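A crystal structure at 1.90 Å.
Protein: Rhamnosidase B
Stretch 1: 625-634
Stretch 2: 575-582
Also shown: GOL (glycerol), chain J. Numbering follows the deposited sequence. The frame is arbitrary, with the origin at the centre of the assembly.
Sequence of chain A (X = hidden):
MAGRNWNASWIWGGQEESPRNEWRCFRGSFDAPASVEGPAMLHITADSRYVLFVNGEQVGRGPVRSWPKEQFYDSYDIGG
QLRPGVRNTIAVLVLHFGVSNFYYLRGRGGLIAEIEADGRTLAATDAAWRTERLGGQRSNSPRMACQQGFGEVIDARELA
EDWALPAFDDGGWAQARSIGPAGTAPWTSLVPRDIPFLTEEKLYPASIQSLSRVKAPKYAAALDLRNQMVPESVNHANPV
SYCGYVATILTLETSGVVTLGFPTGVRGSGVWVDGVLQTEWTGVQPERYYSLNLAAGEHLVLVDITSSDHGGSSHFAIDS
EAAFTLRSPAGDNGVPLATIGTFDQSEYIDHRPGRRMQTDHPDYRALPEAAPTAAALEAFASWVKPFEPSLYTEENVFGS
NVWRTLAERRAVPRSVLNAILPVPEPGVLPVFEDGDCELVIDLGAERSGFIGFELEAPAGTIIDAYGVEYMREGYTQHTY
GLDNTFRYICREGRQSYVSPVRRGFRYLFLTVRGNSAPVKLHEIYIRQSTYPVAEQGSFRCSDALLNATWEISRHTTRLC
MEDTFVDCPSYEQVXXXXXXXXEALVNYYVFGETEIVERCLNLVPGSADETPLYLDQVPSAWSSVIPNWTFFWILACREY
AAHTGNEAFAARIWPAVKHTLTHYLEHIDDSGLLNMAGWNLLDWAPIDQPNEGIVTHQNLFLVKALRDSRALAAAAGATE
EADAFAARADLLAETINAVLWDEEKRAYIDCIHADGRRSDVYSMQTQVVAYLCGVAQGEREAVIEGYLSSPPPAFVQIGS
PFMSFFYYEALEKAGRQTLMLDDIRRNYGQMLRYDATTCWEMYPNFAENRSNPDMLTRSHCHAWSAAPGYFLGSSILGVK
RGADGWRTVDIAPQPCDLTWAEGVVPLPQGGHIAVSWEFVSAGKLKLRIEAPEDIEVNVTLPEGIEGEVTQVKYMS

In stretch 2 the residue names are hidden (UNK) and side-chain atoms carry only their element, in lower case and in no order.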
# COMPACT_ATOMS: atom_id res chain seq x y z
N VAL A 625 5.40 -14.07 -7.80
CA VAL A 625 5.78 -14.99 -6.74
C VAL A 625 7.15 -14.69 -6.16
O VAL A 625 8.10 -14.41 -6.89
CB VAL A 625 5.80 -16.46 -7.24
CG1 VAL A 625 6.41 -17.36 -6.17
CG2 VAL A 625 4.40 -16.93 -7.57
N ILE A 626 7.23 -14.75 -4.84
CA ILE A 626 8.49 -14.57 -4.13
C ILE A 626 8.51 -15.76 -3.17
O ILE A 626 7.73 -15.81 -2.21
CB ILE A 626 8.54 -13.26 -3.32
CG1 ILE A 626 8.48 -12.06 -4.27
CG2 ILE A 626 9.83 -13.21 -2.51
CD1 ILE A 626 8.55 -10.71 -3.57
N PRO A 627 9.38 -16.75 -3.43
CA PRO A 627 9.47 -17.94 -2.57
C PRO A 627 9.44 -17.63 -1.07
O PRO A 627 8.63 -18.18 -0.34
CB PRO A 627 10.77 -18.58 -3.02
CG PRO A 627 10.79 -18.27 -4.50
CD PRO A 627 10.37 -16.81 -4.52
N ASN A 628 10.34 -16.76 -0.62
CA ASN A 628 10.40 -16.41 0.80
C ASN A 628 9.08 -15.87 1.35
O ASN A 628 8.73 -16.14 2.50
CB ASN A 628 11.52 -15.40 1.04
CG ASN A 628 12.91 -16.03 0.99
OD1 ASN A 628 13.91 -15.35 0.78
ND2 ASN A 628 12.96 -17.35 1.20
N TRP A 629 8.33 -15.12 0.54
CA TRP A 629 7.06 -14.60 1.02
C TRP A 629 6.11 -15.75 1.32
O TRP A 629 5.40 -15.73 2.33
CB TRP A 629 6.41 -13.66 -0.01
CG TRP A 629 6.90 -12.21 0.04
CD1 TRP A 629 6.17 -11.10 -0.32
CD2 TRP A 629 8.21 -11.73 0.39
NE1 TRP A 629 6.95 -9.98 -0.22
CE2 TRP A 629 8.20 -10.33 0.21
CE3 TRP A 629 9.39 -12.35 0.83
CZ2 TRP A 629 9.33 -9.54 0.46
CZ3 TRP A 629 10.51 -11.57 1.07
CH2 TRP A 629 10.47 -10.17 0.89
N THR A 630 6.09 -16.75 0.45
CA THR A 630 5.21 -17.89 0.69
C THR A 630 5.71 -18.66 1.91
O THR A 630 4.92 -19.16 2.70
CB THR A 630 5.13 -18.80 -0.55
OG1 THR A 630 4.50 -18.08 -1.62
CG2 THR A 630 4.32 -20.05 -0.25
N PHE A 631 7.03 -18.74 2.07
CA PHE A 631 7.58 -19.44 3.22
C PHE A 631 7.22 -18.67 4.49
O PHE A 631 6.97 -19.28 5.54
CB PHE A 631 9.11 -19.56 3.11
CG PHE A 631 9.58 -20.30 1.88
CD1 PHE A 631 8.77 -21.24 1.26
CD2 PHE A 631 10.85 -20.06 1.36
CE1 PHE A 631 9.22 -21.93 0.12
CE2 PHE A 631 11.31 -20.75 0.23
CZ PHE A 631 10.48 -21.68 -0.39
N PHE A 632 7.17 -17.34 4.41
CA PHE A 632 6.82 -16.54 5.57
C PHE A 632 5.35 -16.70 5.89
O PHE A 632 4.93 -16.55 7.04
CB PHE A 632 7.17 -15.06 5.35
CG PHE A 632 8.64 -14.79 5.24
CD1 PHE A 632 9.57 -15.63 5.85
CD2 PHE A 632 9.11 -13.70 4.51
CE1 PHE A 632 10.94 -15.40 5.74
CE2 PHE A 632 10.48 -13.45 4.40
CZ PHE A 632 11.39 -14.31 5.02
N TRP A 633 4.56 -17.00 4.86
CA TRP A 633 3.13 -17.23 5.04
C TRP A 633 2.95 -18.50 5.87
O TRP A 633 2.11 -18.56 6.77
CB TRP A 633 2.43 -17.41 3.68
CG TRP A 633 1.01 -17.91 3.80
CD1 TRP A 633 -0.07 -17.21 4.25
CD2 TRP A 633 0.53 -19.22 3.47
NE1 TRP A 633 -1.19 -18.00 4.23
CE2 TRP A 633 -0.85 -19.24 3.76
CE3 TRP A 633 1.14 -20.38 2.97
CZ2 TRP A 633 -1.64 -20.38 3.56
CZ3 TRP A 633 0.35 -21.51 2.77
CH2 TRP A 633 -1.03 -21.50 3.06
N ILE A 634 3.74 -19.52 5.56
CA ILE A 634 3.65 -20.77 6.30
C ILE A 634 4.05 -20.49 7.75
O ILE A 634 3.40 -20.96 8.69
CB ILE A 634 4.58 -21.85 5.70
CG1 ILE A 634 4.05 -22.26 4.32
CG2 ILE A 634 4.66 -23.06 6.62
CD1 ILE A 634 4.95 -23.22 3.56
N UNK A 575 -1.87 -5.81 0.45
CA UNK A 575 -1.59 -6.87 1.40
C UNK A 575 -0.46 -7.73 0.84
O UNK A 575 -0.68 -8.65 0.04
c UNK A 575 -1.49 -9.19 3.21
c UNK A 575 -2.55 -9.06 2.31
c UNK A 575 -3.08 -11.41 2.64
c UNK A 575 -1.22 -10.42 3.82
c UNK A 575 -3.34 -10.17 2.04
c UNK A 575 -2.84 -7.74 1.64
c UNK A 575 -2.02 -11.53 3.54
N UNK A 576 0.76 -7.41 1.25
CA UNK A 576 1.93 -8.17 0.83
C UNK A 576 2.12 -9.25 1.89
O UNK A 576 2.20 -8.95 3.09
n UNK A 576 3.11 -4.87 -2.08
c UNK A 576 3.16 -7.28 0.74
c UNK A 576 3.86 -5.86 -2.66
c UNK A 576 4.46 -5.92 -3.93
c UNK A 576 5.28 -8.12 -3.34
c UNK A 576 3.26 -6.51 -0.55
c UNK A 576 3.97 -6.91 -1.73
c UNK A 576 2.75 -5.27 -0.81
c UNK A 576 5.16 -7.05 -4.25
c UNK A 576 4.69 -8.06 -2.08
N UNK A 577 2.19 -10.49 1.44
CA UNK A 577 2.32 -11.64 2.33
C UNK A 577 3.55 -11.62 3.22
O UNK A 577 3.45 -11.83 4.43
c UNK A 577 1.00 -12.98 0.69
c UNK A 577 2.36 -14.15 2.44
c UNK A 577 2.28 -12.94 1.52
N UNK A 578 4.72 -11.38 2.63
CA UNK A 578 5.94 -11.37 3.42
C UNK A 578 5.89 -10.39 4.58
O UNK A 578 6.25 -10.72 5.71
N UNK A 579 5.45 -9.16 4.30
CA UNK A 579 5.37 -8.13 5.32
C UNK A 579 4.47 -8.54 6.48
O UNK A 579 4.80 -8.30 7.65
c UNK A 579 5.59 -6.32 3.53
o UNK A 579 5.82 -5.09 3.44
o UNK A 579 5.96 -7.14 2.66
c UNK A 579 4.81 -6.82 4.73
N UNK A 580 3.34 -9.16 6.15
CA UNK A 580 2.36 -9.56 7.15
C UNK A 580 2.86 -10.47 8.27
O UNK A 580 2.29 -10.46 9.36
c UNK A 580 1.15 -10.21 6.47
o UNK A 580 1.45 -11.53 6.06
N UNK A 581 3.88 -11.28 8.02
CA UNK A 581 4.39 -12.16 9.07
C UNK A 581 4.91 -11.32 10.24
O UNK A 581 4.54 -11.56 11.39
n UNK A 581 9.17 -15.05 13.04
c UNK A 581 8.86 -14.21 12.06
c UNK A 581 7.27 -13.47 10.31
n UNK A 581 9.71 -13.26 11.72
c UNK A 581 6.07 -14.04 9.57
n UNK A 581 7.70 -14.34 11.41
c UNK A 581 5.51 -13.06 8.54
N UNK A 582 5.75 -10.33 9.94
CA UNK A 582 6.29 -9.47 10.99
C UNK A 582 5.19 -8.58 11.57
O UNK A 582 5.11 -8.39 12.78
c UNK A 582 8.68 -9.39 10.15
n UNK A 582 9.70 -8.70 9.65
c UNK A 582 7.42 -8.60 10.45
o UNK A 582 8.74 -10.60 10.37
C1 GOL J . 6.11 -3.61 -0.89
O1 GOL J . 6.36 -2.36 -0.59
C2 GOL J . 7.02 -4.54 -0.07
O2 GOL J . 6.83 -4.32 1.32
C3 GOL J . 6.71 -5.99 -0.42
O3 GOL J . 7.51 -6.89 0.34

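Position 575 carries one carbon and then a ring of six carbons; it makes no contact with stretch 1. That is Phe 575.

Position 576 has one carbon followed by fused five- and six-membered rings holding eight carbons and one nitrogen, and it meets Trp 629 and Ile 626. It can only be Trp 576. Its CE3 lies 3.5 Å from Trp 629 NE1, and the two indoles meet rim to rim with planes at 81°, neither covering the other's face. Its CZ3 also reaches Ile 626 CD1, at 4.2 Å, while a face of the indole is left to glycerol.

Position 577 shows three carbons, one carrying the other two, set against Trp 629 and Trp 633: Val 577. Its CB points toward stretch 1, and CG1 packs 3.4 Å from Trp 629 O and 3.5 Å from Trp 633 CB, so a short branched side chain fills the space beside one turn of the opposing helix.

Position 578 has no side-chain atoms; its backbone lies over the Trp 629 ring and beside Phe 632. It is Gly 578. Its CA sits 3.7 Å from the centre of the Trp 629 five-membered ring, almost on the ring normal, a CH-pi contact. An ideal CB would fall 2.5 Å from Trp 629 CD2, a clash. Phe 632 closes in edge-on, its CD2 4.1 Å from Gly 578 CA.

Position 579 bears two carbons, the second carrying two oxygens, one of them near the Trp 629 indole nitrogen: Asp 579. OD2 is 4.2 Å from Trp 629 NE1, a contact only. The carboxylate holds glycerol, with OD1 2.5 Å from GOL O2, a very short hydrogen bond, and OD2 2.8 Å from GOL O3. Trp 629 NE1 gives a weak hydrogen bond to the same GOL O3, at 3.2 Å, so the ligand links the two stretches.

Position 580 has one carbon and one oxygen, touching nothing on stretch 1. This is Ser 580, whose OG turns back to Val 577 O at 2.6 Å.

Position 581 has three carbons, a nitrogen, then a carbon with two more nitrogens, and meets Phe 632: Arg 581. Its CB points toward stretch 1 and CG lies 3.7 Å from Phe 632 O, but the end leads away.

Position 582 has two carbons, the second bearing one oxygen and one nitrogen, and does not touch stretch 1. It is Asn 582, accepting a hydrogen bond from Arg 581 NH2 to OD1, 3.1 Å.

The contact works by close packing, without a direct hydrogen bond across it. The helices cross at 38°, and the Trp 629 and Gly 578 CA atoms approach to 4.2 Å. The rule is a bare backbone laid against an indole face, flanked by Val 577 and Phe 632.

Stretch 2, residues 575-582: FWVGDSRN
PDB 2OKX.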